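Long-range contact in peptidase M3B, oligoendopeptidase F (Enterococcus faecium, PDB 2QR4), which probably hydrolyses peptide bonds in short peptides as a metallopeptidase of family M3: residues 185-197 with 276-288. Sequence-based numbering, arbitrary orientation.
Sequences LESTDRRVREAAF and VEKLHMYDLYTPV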
loop_
_atom_site.group_PDB
_atom_site.type_symbol
_atom_site.label_atom_id
_atom_site.label_comp_id
_atom_site.label_asym_id
_atom_site.label_seq_id
_atom_site.Cartn_x
_atom_site.Cartn_y
_atom_site.Cartn_z
ATOM N N LEU A 185 -17.483 25.655 1.605
ATOM C CA LEU A 185 -16.522 26.408 2.419
ATOM C C LEU A 185 -16.497 27.900 2.081
ATOM O O LEU A 185 -15.926 28.692 2.827
ATOM C CB LEU A 185 -15.111 25.803 2.342
ATOM C CG LEU A 185 -14.746 24.916 3.533
ATOM C CD1 LEU A 185 -14.448 25.736 4.769
ATOM C CD2 LEU A 185 -15.888 23.987 3.837
ATOM N N GLU A 186 -17.128 28.283 0.974
ATOM C CA GLU A 186 -17.110 29.679 0.537
ATOM C C GLU A 186 -18.407 30.381 0.864
ATOM O O GLU A 186 -18.542 31.579 0.653
ATOM C CB GLU A 186 -16.860 29.774 -0.966
ATOM C CG GLU A 186 -15.476 29.281 -1.402
ATOM C CD GLU A 186 -15.308 29.261 -2.921
ATOM O OE1 GLU A 186 -16.279 29.590 -3.640
ATOM O OE2 GLU A 186 -14.206 28.908 -3.391
ATOM N N SER A 187 -19.367 29.626 1.376
ATOM C CA SER A 187 -20.701 30.154 1.602
ATOM C C SER A 187 -20.670 31.348 2.554
ATOM O O SER A 187 -19.849 31.408 3.474
ATOM C CB SER A 187 -21.605 29.048 2.155
ATOM O OG SER A 187 -22.770 29.597 2.745
ATOM N N THR A 188 -21.566 32.301 2.341
ATOM C CA THR A 188 -21.642 33.447 3.238
ATOM C C THR A 188 -22.428 33.050 4.473
ATOM O O THR A 188 -22.522 33.809 5.439
ATOM C CB THR A 188 -22.316 34.653 2.572
ATOM O OG1 THR A 188 -23.693 34.346 2.319
ATOM C CG2 THR A 188 -21.615 34.997 1.261
ATOM N N ASP A 189 -22.995 31.850 4.432
ATOM C CA ASP A 189 -23.749 31.321 5.557
ATOM C C ASP A 189 -22.796 30.526 6.453
ATOM O O ASP A 189 -22.490 29.360 6.195
ATOM C CB ASP A 189 -24.918 30.467 5.053
ATOM C CG ASP A 189 -25.759 29.900 6.175
ATOM O OD1 ASP A 189 -25.285 29.851 7.331
ATOM O OD2 ASP A 189 -26.905 29.492 5.898
ATOM N N ARG A 190 -22.329 31.177 7.511
ATOM C CA ARG A 190 -21.314 30.610 8.380
ATOM C C ARG A 190 -21.665 29.240 8.944
ATOM O O ARG A 190 -20.795 28.397 9.113
ATOM C CB ARG A 190 -20.985 31.562 9.531
ATOM C CG ARG A 190 -19.705 31.165 10.224
ATOM C CD ARG A 190 -19.349 32.117 11.323
ATOM N NE ARG A 190 -17.960 31.929 11.726
ATOM C CZ ARG A 190 -17.486 32.263 12.920
ATOM N NH1 ARG A 190 -16.211 32.064 13.204
ATOM N NH2 ARG A 190 -18.295 32.795 13.833
ATOM N N ARG A 191 -22.933 29.020 9.254
ATOM C CA ARG A 191 -23.338 27.751 9.845
ATOM C C ARG A 191 -23.061 26.614 8.866
ATOM O O ARG A 191 -22.655 25.521 9.260
ATOM C CB ARG A 191 -24.824 27.784 10.235
ATOM C CG ARG A 191 -25.416 26.421 10.554
ATOM C CD ARG A 191 -26.957 26.424 10.545
ATOM N NE ARG A 191 -27.541 26.463 9.201
ATOM C CZ ARG A 191 -27.431 25.487 8.297
ATOM N NH1 ARG A 191 -26.733 24.384 8.565
ATOM N NH2 ARG A 191 -28.009 25.618 7.107
ATOM N N VAL A 192 -23.279 26.891 7.584
ATOM C CA VAL A 192 -23.081 25.909 6.526
ATOM C C VAL A 192 -21.598 25.587 6.348
ATOM O O VAL A 192 -21.210 24.424 6.182
ATOM C CB VAL A 192 -23.701 26.419 5.211
ATOM C CG1 VAL A 192 -23.092 25.718 3.998
ATOM C CG2 VAL A 192 -25.210 26.254 5.260
ATOM N N ARG A 193 -20.780 26.630 6.413
ATOM C CA ARG A 193 -19.325 26.499 6.432
ATOM C C ARG A 193 -18.847 25.594 7.573
ATOM O O ARG A 193 -18.075 24.648 7.360
ATOM C CB ARG A 193 -18.680 27.891 6.551
ATOM C CG ARG A 193 -18.268 28.486 5.240
ATOM C CD ARG A 193 -18.153 30.011 5.230
ATOM N NE ARG A 193 -17.604 30.629 6.433
ATOM C CZ ARG A 193 -17.964 31.853 6.827
ATOM N NH1 ARG A 193 -18.861 32.513 6.113
ATOM N NH2 ARG A 193 -17.462 32.421 7.922
ATOM N N GLU A 194 -19.294 25.886 8.786
ATOM C CA GLU A 194 -18.832 25.147 9.961
ATOM C C GLU A 194 -19.270 23.703 9.845
ATOM O O GLU A 194 -18.541 22.773 10.200
ATOM C CB GLU A 194 -19.410 25.773 11.227
ATOM C CG GLU A 194 -19.149 25.014 12.518
ATOM C CD GLU A 194 -19.872 25.656 13.698
ATOM O OE1 GLU A 194 -20.765 26.492 13.461
ATOM O OE2 GLU A 194 -19.549 25.342 14.859
ATOM N N ALA A 195 -20.472 23.509 9.328
ATOM C CA ALA A 195 -21.027 22.164 9.254
ATOM C C ALA A 195 -20.332 21.313 8.178
ATOM O O ALA A 195 -20.118 20.125 8.382
ATOM C CB ALA A 195 -22.531 22.233 9.025
ATOM N N ALA A 196 -19.984 21.927 7.045
ATOM C CA ALA A 196 -19.265 21.236 5.962
ATOM C C ALA A 196 -17.888 20.839 6.412
ATOM O O ALA A 196 -17.441 19.723 6.164
ATOM C CB ALA A 196 -19.151 22.124 4.706
ATOM N N PHE A 197 -17.218 21.771 7.074
ATOM C CA PHE A 197 -15.864 21.570 7.564
ATOM C C PHE A 197 -15.840 20.408 8.556
ATOM O O PHE A 197 -15.055 19.479 8.392
ATOM C CB PHE A 197 -15.378 22.879 8.199
ATOM C CG PHE A 197 -14.021 22.810 8.822
ATOM C CD1 PHE A 197 -12.880 23.008 8.063
ATOM C CD2 PHE A 197 -13.886 22.602 10.187
ATOM C CE1 PHE A 197 -11.623 22.972 8.646
ATOM C CE2 PHE A 197 -12.632 22.556 10.777
ATOM C CZ PHE A 197 -11.497 22.742 10.004
ATOM N N VAL A 276 -16.154 38.410 13.231
ATOM C CA VAL A 276 -16.481 37.254 14.068
ATOM C C VAL A 276 -15.694 37.291 15.376
ATOM O O VAL A 276 -14.599 37.848 15.436
ATOM C CB VAL A 276 -16.221 35.929 13.330
ATOM C CG1 VAL A 276 -17.262 35.731 12.223
ATOM C CG2 VAL A 276 -14.806 35.908 12.750
ATOM N N GLU A 277 -16.271 36.718 16.424
ATOM C CA GLU A 277 -15.621 36.672 17.733
ATOM C C GLU A 277 -14.316 35.900 17.624
ATOM O O GLU A 277 -13.307 36.297 18.187
ATOM C CB GLU A 277 -16.541 36.025 18.781
ATOM C CG GLU A 277 -16.014 36.079 20.205
ATOM C CD GLU A 277 -15.849 37.500 20.711
ATOM O OE1 GLU A 277 -16.607 38.387 20.258
ATOM O OE2 GLU A 277 -14.961 37.737 21.563
ATOM N N LYS A 278 -14.339 34.791 16.894
ATOM C CA LYS A 278 -13.121 34.025 16.681
ATOM C C LYS A 278 -12.994 33.498 15.255
ATOM O O LYS A 278 -13.965 33.013 14.678
ATOM C CB LYS A 278 -13.011 32.913 17.730
ATOM C CG LYS A 278 -12.211 33.372 18.953
ATOM C CD LYS A 278 -12.637 32.711 20.218
ATOM C CE LYS A 278 -11.757 33.164 21.372
ATOM N NZ LYS A 278 -11.687 34.647 21.451
ATOM N N LEU A 279 -11.798 33.619 14.682
ATOM C CA LEU A 279 -11.551 33.187 13.300
ATOM C C LEU A 279 -11.130 31.734 13.259
ATOM O O LEU A 279 -10.164 31.345 13.919
ATOM C CB LEU A 279 -10.442 34.028 12.650
ATOM C CG LEU A 279 -10.327 33.928 11.116
ATOM C CD1 LEU A 279 -11.540 34.537 10.407
ATOM C CD2 LEU A 279 -9.057 34.597 10.608
ATOM N N HIS A 280 -11.829 30.930 12.471
ATOM C CA HIS A 280 -11.494 29.510 12.405
ATOM C C HIS A 280 -11.041 29.136 10.992
ATOM O O HIS A 280 -11.286 29.877 10.032
ATOM C CB HIS A 280 -12.709 28.644 12.764
ATOM C CG HIS A 280 -13.262 28.882 14.132
ATOM N ND1 HIS A 280 -13.035 28.022 15.186
ATOM C CD2 HIS A 280 -14.059 29.868 14.615
ATOM C CE1 HIS A 280 -13.657 28.473 16.262
ATOM N NE2 HIS A 280 -14.281 29.594 15.944
HETATM N N MSE A 281 -10.410 27.968 10.863
HETATM C CA MSE A 281 -10.059 27.444 9.548
HETATM C C MSE A 281 -11.238 27.541 8.584
HETATM O O MSE A 281 -11.071 27.911 7.420
HETATM C CB MSE A 281 -9.519 26.006 9.643
HETATM C CG MSE A 281 -8.179 25.875 10.412
HETATM SE SE MSE A 281 -6.778 27.158 9.821
HETATM C CE MSE A 281 -6.591 26.629 7.943
ATOM N N TYR A 282 -12.445 27.262 9.065
ATOM C CA TYR A 282 -13.595 27.265 8.154
ATOM C C TYR A 282 -14.090 28.666 7.797
ATOM O O TYR A 282 -15.152 28.824 7.184
ATOM C CB TYR A 282 -14.737 26.402 8.696
ATOM C CG TYR A 282 -15.191 26.739 10.100
ATOM C CD1 TYR A 282 -15.960 27.874 10.357
ATOM C CD2 TYR A 282 -14.875 25.908 11.166
ATOM C CE1 TYR A 282 -16.396 28.171 11.659
ATOM C CE2 TYR A 282 -15.304 26.191 12.465
ATOM C CZ TYR A 282 -16.060 27.320 12.707
ATOM O OH TYR A 282 -16.462 27.593 13.999
ATOM N N ASP A 283 -13.320 29.684 8.179
ATOM C CA ASP A 283 -13.638 31.064 7.785
ATOM C C ASP A 283 -12.660 31.669 6.777
ATOM O O ASP A 283 -12.801 32.839 6.423
ATOM C CB ASP A 283 -13.667 31.984 9.013
ATOM C CG ASP A 283 -14.779 31.641 9.977
ATOM O OD1 ASP A 283 -15.900 31.318 9.511
ATOM O OD2 ASP A 283 -14.523 31.704 11.203
ATOM N N LEU A 284 -11.661 30.907 6.332
ATOM C CA LEU A 284 -10.563 31.513 5.558
ATOM C C LEU A 284 -10.784 31.557 4.050
ATOM O O LEU A 284 -10.003 32.181 3.334
ATOM C CB LEU A 284 -9.220 30.824 5.848
ATOM C CG LEU A 284 -8.766 30.692 7.305
ATOM C CD1 LEU A 284 -7.311 30.281 7.371
ATOM C CD2 LEU A 284 -8.979 31.971 8.080
ATOM N N TYR A 285 -11.834 30.907 3.556
ATOM C CA TYR A 285 -12.010 30.795 2.101
ATOM C C TYR A 285 -13.247 31.500 1.607
ATOM O O TYR A 285 -13.566 31.437 0.431
ATOM C CB TYR A 285 -12.021 29.323 1.669
ATOM C CG TYR A 285 -10.821 28.574 2.187
ATOM C CD1 TYR A 285 -10.850 27.949 3.430
ATOM C CD2 TYR A 285 -9.644 28.506 1.444
ATOM C CE1 TYR A 285 -9.744 27.259 3.915
ATOM C CE2 TYR A 285 -8.531 27.826 1.921
ATOM C CZ TYR A 285 -8.586 27.206 3.152
ATOM O OH TYR A 285 -7.483 26.537 3.627
ATOM N N THR A 286 -13.951 32.168 2.516
ATOM C CA THR A 286 -15.144 32.930 2.169
ATOM C C THR A 286 -14.728 34.378 1.837
ATOM O O THR A 286 -13.769 34.889 2.415
ATOM C CB THR A 286 -16.165 32.868 3.334
ATOM O OG1 THR A 286 -17.446 33.357 2.912
ATOM C CG2 THR A 286 -15.697 33.653 4.544
ATOM N N PRO A 287 -15.426 35.039 0.896
ATOM C CA PRO A 287 -15.007 36.386 0.459
ATOM C C PRO A 287 -15.090 37.408 1.581
ATOM O O PRO A 287 -16.088 37.451 2.301
ATOM C CB PRO A 287 -16.033 36.744 -0.622
ATOM C CG PRO A 287 -16.620 35.419 -1.054
ATOM C CD PRO A 287 -16.635 34.585 0.189
ATOM N N VAL A 288 -14.043 38.211 1.750
ATOM C CA VAL A 288 -14.071 39.240 2.784
ATOM C C VAL A 288 -14.520 40.576 2.221
ATOM O O VAL A 288 -14.972 41.437 2.970
ATOM C CB VAL A 288 -12.710 39.430 3.460
ATOM C CG1 VAL A 288 -12.335 38.195 4.265
ATOM C CG2 VAL A 288 -11.641 39.756 2.434
HETATM O O HOH W 1 -14.097 29.669 4.725
HETATM O O HOH W 2 -16.651 32.975 16.446
#
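Val276 lays CG1 over one face of the Arg190 guanidinium, 3.5 Å from Arg190 CZ, at the start of the loop that follows helix 260-274. Two residues on, Lys278 O accepts from Arg190 NH1 at 2.8 Å, while a water bridges Arg190 NH2 and Lys278 N. His280 brings the edge of its ring to Arg190 NH1, and its ND1 is hydrogen-bonded to Asp483. Met281, a selenomethionine, touches the Phe197 ring with CB. Tyr282 holds CG between its backbone N and carbonyl carbon (chi1 54°), a torsion that sets its ring against helix 190-206: Glu194 CB lies over one face, a CH-pi contact 4.0 Å from the centroid, and the ring edge turns toward the face of Phe197 in an offset edge-to-face pair, planes at 60°. Tyr282 O accepts from Arg193 NE in the carbonyl plane. Asp283 then takes both arginines. The straight run of Arg190 from CG to NE carries its guanidinium out to Lys278 and Asp283, which it grips side-on, NE to Asp283 OD1 (3.1 Å) and NH1 to Asp283 OD2 (2.6 Å), both on the syn side; Arg193 gives NH2 to Asp283 OD1, its guanidinium plane 80° from the carboxylate. His280 N meets Asp283 OD2 on the anti side. A water joins Leu185 O to Tyr285 N, and Thr286 packs CG2 over the Arg193 guanidinium, 3.7 Å from Arg193 CZ, with OG1 3.1 Å from Glu186 O. Two arginines on one buried carboxylate probably keep Asp283 ionised, and the network pins this irregular loop to the first turns of the helix.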